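PDB 6GNF: glycogen synthase from Cyanobacterium sp. CLg1, which belongs to the starch and bacterial glycogen synthases, two-domain proteins of the GT-B type, and is modelled with adenosine-5'-diphosphate and glycan bound. Local coordinates for residues 225-230 with 255-260; 315-320 with 416-421. One frame throughout, in Å; residues are numbered along the deposited sequence.

Overall arrangement
From the N terminus, the chain first builds most of the mixed sheet containing strands 23-27 and 195-200, then reaches contact 1, which closes a 24-residue excursion without helix and joins the helix 224-227/strand 228-231 junction to the strand 251-256/helix 257-264 junction in the same half. Contact 2 opens later, in the loop between strand 298-300 and helix 327-341, and closes, after 95 intervening residues, at helix 414-423, tying that loop to the half built on the parallel sheet containing strand 352-356. The closures follow in series, neither nested nor crossed. Contacts 1 and 2 lie on opposite sides of the chain's centre, their centres about 44 Å apart and their nearest atoms about 28 Å apart.

Contact 1: residues 225-230 with 255-260; sequences SDLSFN and LNWLKA
One face of the F229 ring receives the side-chain amide of N256, whose ND2 sits 3.5 Å above the ring plane, over its centre; the amide is tilted, its plane 66° from that of the ring. CB of F229 meets CB of N256 at 3.7 Å. With CG anti to the backbone N (chi1 -172°), N256 reaches the ring while working as the N-cap of the helix that follows: its OD1 accepts from K259 N at 3.0 Å, and its ND2 is held by Q206. K259 illustrates how a lysine can satisfy carbonyls on both sides of a helix-to-strand junction. Its chain is extended until a final bend at chi4 (-70°), which turns NZ between two acceptors: it bonds S228 O at 2.8 Å in the carbonyl plane and D226 O at the same length, from above the plane of D226's own carbonyl. A water bound by NZ donates to S225 O. CD of K259 passes 4.0 Å from CD1 of F229. The backbone adds N256 N to L227 O, with a CA-H...O contact from L255 to the same oxygen, around the antiparallel non-hydrogen-bonded pair S228-L255. On the apolar flank, CD2 of L227 presses on CB of A260 at 3.6 Å and reaches CD1 of W257. D226 turns its carboxylate to N264. Two helix-strand junctions meet: helix 224-227 runs into edge strand 228-231, beside central strand 251-256, which leads into helix 257-264; strand 208-209 lies on the other side of 251-256, and W257 packs against helix 132-144.

Contact 2: residues 315-320 with 416-421; sequences DKFILA and LAHFIT
H418 meets the loop 315-320 along the whole length of its side chain. CB rests 3.8 Å from CB of F317; beyond it, CG is near both CD1 of F317 and OD2 of D315, which approach it from directions about at right angles. ND1 donates to D315 OD2 at 2.6 Å, on the syn side of the carboxylate and tilted from the imidazole plane. CE1 lies near the same OD2 and, more distantly, CD1 of F317, while CD2 and NE2 lie against CD1 and CE1 of F317. The two rings form an offset stack with centroids 4.3 Å apart and planes at 21°, CD1 of F317 lying over the centre of the imidazole. W310 also stacks on H418.

D315 is the pivot of the loop. Its CG stands anti to the backbone N (chi1 -172°), presenting OD2 to H418 while OD1 holds the loop's own backbone: F317 N bonds to OD1 at 2.8 Å and I318 N at 3.1 Å, the first nearly along the C-O axis and the second from above the carboxylate plane. OD2 also bonds Y446 OH. These several bonds would probably stabilise a negative charge on the carboxylate. F419 brings CE1 to 3.5 Å from F317 O and CZ to 3.4 Å from CD1 of L319, which packs further on helix 327-341. The arrangement combines an Asx turn with a His-carboxylate hydrogen bond, which pins the loop onto helix 414-423 of the Rossmann-like domain, where neighbouring A417 touches adenosine-5'-diphosphate.

Contact 1: residues 225-230 with 255-260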
loop_
_atom_site.group_PDB
_atom_site.type_symbol
_atom_site.label_atom_id
_atom_site.label_comp_id
_atom_site.label_asym_id
_atom_site.label_seq_id
_atom_site.Cartn_x
_atom_site.Cartn_y
_atom_site.Cartn_z
ATOM N N SER A 225 18.635 -10.250 19.835
ATOM C CA SER A 225 17.762 -9.515 20.727
ATOM C C SER A 225 16.836 -8.539 19.992
ATOM O O SER A 225 15.658 -8.434 20.331
ATOM C CB SER A 225 18.589 -8.773 21.773
ATOM O OG SER A 225 17.765 -7.925 22.539
ATOM N N ASP A 226 17.368 -7.830 19.001
ATOM C CA ASP A 226 16.569 -6.903 18.195
ATOM C C ASP A 226 15.472 -7.645 17.417
ATOM O O ASP A 226 14.356 -7.156 17.289
ATOM C CB ASP A 226 17.448 -6.142 17.204
ATOM C CG ASP A 226 18.347 -5.113 17.861
ATOM O OD1 ASP A 226 18.077 -4.674 18.994
ATOM O OD2 ASP A 226 19.345 -4.733 17.207
ATOM N N LEU A 227 15.797 -8.838 16.924
ATOM C CA LEU A 227 14.848 -9.660 16.174
ATOM C C LEU A 227 13.819 -10.360 17.065
ATOM O O LEU A 227 12.777 -10.802 16.598
ATOM C CB LEU A 227 15.597 -10.717 15.362
ATOM C CG LEU A 227 16.302 -10.181 14.116
ATOM C CD1 LEU A 227 17.452 -11.085 13.703
ATOM C CD2 LEU A 227 15.306 -10.023 12.981
ATOM N N SER A 228 14.113 -10.474 18.352
ATOM C CA SER A 228 13.306 -11.283 19.251
ATOM C C SER A 228 11.940 -10.682 19.541
ATOM O O SER A 228 11.764 -9.465 19.509
ATOM C CB SER A 228 14.073 -11.519 20.544
ATOM O OG SER A 228 15.245 -12.275 20.241
ATOM N N PHE A 229 10.962 -11.553 19.779
ATOM C CA PHE A 229 9.576 -11.131 19.893
ATOM C C PHE A 229 8.710 -12.203 20.548
ATOM O O PHE A 229 8.885 -13.392 20.286
ATOM C CB PHE A 229 9.034 -10.824 18.504
ATOM C CG PHE A 229 7.722 -10.110 18.506
ATOM C CD1 PHE A 229 7.630 -8.803 18.955
ATOM C CD2 PHE A 229 6.580 -10.733 18.029
ATOM C CE1 PHE A 229 6.416 -8.130 18.941
ATOM C CE2 PHE A 229 5.369 -10.070 18.016
ATOM C CZ PHE A 229 5.287 -8.766 18.473
ATOM N N ASN A 230 7.784 -11.772 21.398
ATOM C CA ASN A 230 6.857 -12.684 22.058
ATOM C C ASN A 230 5.428 -12.282 21.824
ATOM O O ASN A 230 5.073 -11.139 22.063
ATOM C CB ASN A 230 7.101 -12.710 23.560
ATOM C CG ASN A 230 8.083 -13.773 23.956
ATOM O OD1 ASN A 230 9.283 -13.631 23.740
ATOM N ND2 ASN A 230 7.582 -14.854 24.540
ATOM N N LEU A 255 10.736 -14.575 15.683
ATOM C CA LEU A 255 11.419 -13.419 15.114
ATOM C C LEU A 255 10.419 -12.410 14.570
ATOM O O LEU A 255 9.310 -12.769 14.195
ATOM C CB LEU A 255 12.339 -13.846 13.973
ATOM C CG LEU A 255 13.269 -15.026 14.252
ATOM C CD1 LEU A 255 14.107 -15.320 13.023
ATOM C CD2 LEU A 255 14.166 -14.769 15.456
ATOM N N ASN A 256 10.844 -11.152 14.498
ATOM C CA ASN A 256 10.040 -10.057 13.974
ATOM C C ASN A 256 10.969 -9.087 13.261
ATOM O O ASN A 256 11.655 -8.293 13.903
ATOM C CB ASN A 256 9.298 -9.354 15.115
ATOM C CG ASN A 256 8.299 -8.320 14.627
ATOM O OD1 ASN A 256 8.607 -7.480 13.782
ATOM N ND2 ASN A 256 7.092 -8.371 15.164
ATOM N N TRP A 257 10.969 -9.136 11.929
ATOM C CA TRP A 257 11.893 -8.353 11.116
ATOM C C TRP A 257 11.663 -6.858 11.266
ATOM O O TRP A 257 12.613 -6.081 11.361
ATOM C CB TRP A 257 11.736 -8.703 9.638
ATOM C CG TRP A 257 12.286 -10.017 9.200
ATOM C CD1 TRP A 257 12.654 -11.068 9.979
ATOM C CD2 TRP A 257 12.503 -10.422 7.847
ATOM N NE1 TRP A 257 13.109 -12.105 9.189
ATOM C CE2 TRP A 257 13.014 -11.730 7.875
ATOM C CE3 TRP A 257 12.308 -9.801 6.610
ATOM C CZ2 TRP A 257 13.343 -12.426 6.716
ATOM C CZ3 TRP A 257 12.632 -10.502 5.454
ATOM C CH2 TRP A 257 13.150 -11.797 5.518
ATOM N N LEU A 258 10.399 -6.446 11.271
ATOM C CA LEU A 258 10.069 -5.028 11.302
ATOM C C LEU A 258 10.541 -4.393 12.597
ATOM O O LEU A 258 10.964 -3.245 12.602
ATOM C CB LEU A 258 8.565 -4.813 11.156
ATOM C CG LEU A 258 8.119 -3.356 11.034
ATOM C CD1 LEU A 258 8.756 -2.701 9.826
ATOM C CD2 LEU A 258 6.609 -3.296 10.925
ATOM N N LYS A 259 10.403 -5.130 13.695
ATOM C CA LYS A 259 10.932 -4.699 14.988
ATOM C C LYS A 259 12.426 -4.419 14.885
ATOM O O LYS A 259 12.874 -3.349 15.273
ATOM C CB LYS A 259 10.677 -5.762 16.048
ATOM C CG LYS A 259 11.307 -5.469 17.405
ATOM C CD LYS A 259 10.750 -6.399 18.469
ATOM C CE LYS A 259 11.519 -6.307 19.780
ATOM N NZ LYS A 259 12.889 -6.880 19.680
ATOM N N ALA A 260 13.178 -5.379 14.346
ATOM C CA ALA A 260 14.618 -5.215 14.165
ATOM C C ALA A 260 14.935 -4.020 13.272
ATOM O O ALA A 260 15.896 -3.296 13.513
ATOM C CB ALA A 260 15.235 -6.483 13.587
HETATM O O HOH W 1 14.217 -6.187 21.842
#

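Contact 2: residues 315-320 with 416-421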
loop_
_atom_site.group_PDB
_atom_site.type_symbol
_atom_site.label_atom_id
_atom_site.label_comp_id
_atom_site.label_asym_id
_atom_site.label_seq_id
_atom_site.Cartn_x
_atom_site.Cartn_y
_atom_site.Cartn_z
ATOM N N ASP A 315 -8.300 11.411 -18.335
ATOM C CA ASP A 315 -8.613 9.989 -18.138
ATOM C C ASP A 315 -8.902 9.304 -19.479
ATOM O O ASP A 315 -9.719 9.791 -20.261
ATOM C CB ASP A 315 -9.817 9.860 -17.203
ATOM C CG ASP A 315 -10.095 8.427 -16.779
ATOM O OD1 ASP A 315 -10.331 7.554 -17.644
ATOM O OD2 ASP A 315 -10.036 8.177 -15.561
ATOM N N LYS A 316 -8.232 8.179 -19.737
ATOM C CA LYS A 316 -8.315 7.502 -21.036
ATOM C C LYS A 316 -9.316 6.356 -21.103
ATOM O O LYS A 316 -9.416 5.696 -22.131
ATOM C CB LYS A 316 -6.938 6.980 -21.446
ATOM C CG LYS A 316 -5.855 8.037 -21.356
ATOM C CD LYS A 316 -4.698 7.757 -22.300
ATOM C CE LYS A 316 -3.652 8.858 -22.229
ATOM N NZ LYS A 316 -2.828 8.911 -23.469
ATOM N N PHE A 317 -10.046 6.109 -20.020
ATOM C CA PHE A 317 -11.015 5.012 -19.976
ATOM C C PHE A 317 -12.456 5.486 -20.000
ATOM O O PHE A 317 -13.303 4.861 -20.644
ATOM C CB PHE A 317 -10.816 4.185 -18.712
ATOM C CG PHE A 317 -9.463 3.550 -18.605
ATOM C CD1 PHE A 317 -8.408 4.231 -18.009
ATOM C CD2 PHE A 317 -9.249 2.264 -19.083
ATOM C CE1 PHE A 317 -7.160 3.641 -17.896
ATOM C CE2 PHE A 317 -8.005 1.670 -18.971
ATOM C CZ PHE A 317 -6.959 2.360 -18.379
ATOM N N ILE A 318 -12.736 6.576 -19.290
ATOM C CA ILE A 318 -14.119 7.024 -19.082
ATOM C C ILE A 318 -14.745 7.589 -20.351
ATOM O O ILE A 318 -14.037 7.978 -21.274
ATOM C CB ILE A 318 -14.225 8.040 -17.918
ATOM C CG1 ILE A 318 -13.452 9.330 -18.227
ATOM C CG2 ILE A 318 -13.732 7.403 -16.621
ATOM C CD1 ILE A 318 -13.373 10.299 -17.065
ATOM N N LEU A 319 -16.072 7.612 -20.380
ATOM C CA LEU A 319 -16.818 8.023 -21.562
ATOM C C LEU A 319 -16.790 9.519 -21.838
ATOM O O LEU A 319 -17.023 9.936 -22.978
ATOM C CB LEU A 319 -18.281 7.584 -21.467
ATOM C CG LEU A 319 -18.624 6.356 -22.305
ATOM C CD1 LEU A 319 -17.949 5.124 -21.732
ATOM C CD2 LEU A 319 -20.133 6.168 -22.388
ATOM N N ALA A 320 -16.568 10.327 -20.808
ATOM C CA ALA A 320 -16.494 11.766 -20.997
ATOM C C ALA A 320 -15.539 12.399 -20.009
ATOM O O ALA A 320 -15.628 12.178 -18.806
ATOM C CB ALA A 320 -17.871 12.393 -20.877
ATOM N N LEU A 416 -13.083 -0.540 -15.080
ATOM C CA LEU A 416 -14.253 -0.389 -14.216
ATOM C C LEU A 416 -13.933 0.477 -12.992
ATOM O O LEU A 416 -14.785 1.215 -12.509
ATOM C CB LEU A 416 -14.794 -1.753 -13.786
ATOM C CG LEU A 416 -16.159 -1.745 -13.087
ATOM C CD1 LEU A 416 -17.244 -1.180 -13.991
ATOM C CD2 LEU A 416 -16.538 -3.146 -12.628
ATOM N N ALA A 417 -12.709 0.387 -12.491
ATOM C CA ALA A 417 -12.271 1.267 -11.412
ATOM C C ALA A 417 -12.401 2.731 -11.834
ATOM O O ALA A 417 -12.903 3.564 -11.073
ATOM C CB ALA A 417 -10.838 0.953 -11.004
ATOM N N HIS A 418 -11.987 3.025 -13.064
ATOM C CA HIS A 418 -12.075 4.374 -13.602
ATOM C C HIS A 418 -13.534 4.801 -13.742
ATOM O O HIS A 418 -13.910 5.909 -13.343
ATOM C CB HIS A 418 -11.331 4.468 -14.939
ATOM C CG HIS A 418 -9.851 4.637 -14.786
ATOM N ND1 HIS A 418 -9.257 5.870 -14.640
ATOM C CD2 HIS A 418 -8.848 3.729 -14.724
ATOM C CE1 HIS A 418 -7.953 5.718 -14.502
ATOM N NE2 HIS A 418 -7.679 4.427 -14.550
ATOM N N PHE A 419 -14.360 3.923 -14.298
ATOM C CA PHE A 419 -15.795 4.183 -14.401
ATOM C C PHE A 419 -16.429 4.504 -13.040
ATOM O O PHE A 419 -17.312 5.365 -12.945
ATOM C CB PHE A 419 -16.528 2.988 -15.014
ATOM C CG PHE A 419 -16.626 3.021 -16.515
ATOM C CD1 PHE A 419 -15.486 3.087 -17.303
ATOM C CD2 PHE A 419 -17.863 2.938 -17.140
ATOM C CE1 PHE A 419 -15.580 3.096 -18.682
ATOM C CE2 PHE A 419 -17.966 2.950 -18.522
ATOM C CZ PHE A 419 -16.819 3.028 -19.292
ATOM N N ILE A 420 -16.005 3.791 -11.998
ATOM C CA ILE A 420 -16.583 3.966 -10.655
ATOM C C ILE A 420 -16.141 5.293 -10.043
ATOM O O ILE A 420 -16.960 6.038 -9.501
ATOM C CB ILE A 420 -16.216 2.794 -9.718
ATOM C CG1 ILE A 420 -16.994 1.540 -10.123
ATOM C CG2 ILE A 420 -16.529 3.132 -8.264
ATOM C CD1 ILE A 420 -16.363 0.255 -9.637
ATOM N N THR A 421 -14.847 5.581 -10.139
ATOM C CA THR A 421 -14.286 6.808 -9.590
ATOM C C THR A 421 -14.924 8.056 -10.186
ATOM O O THR A 421 -15.160 9.020 -9.465
ATOM C CB THR A 421 -12.771 6.869 -9.824
ATOM O OG1 THR A 421 -12.175 5.662 -9.347
ATOM C CG2 THR A 421 -12.148 8.054 -9.105
#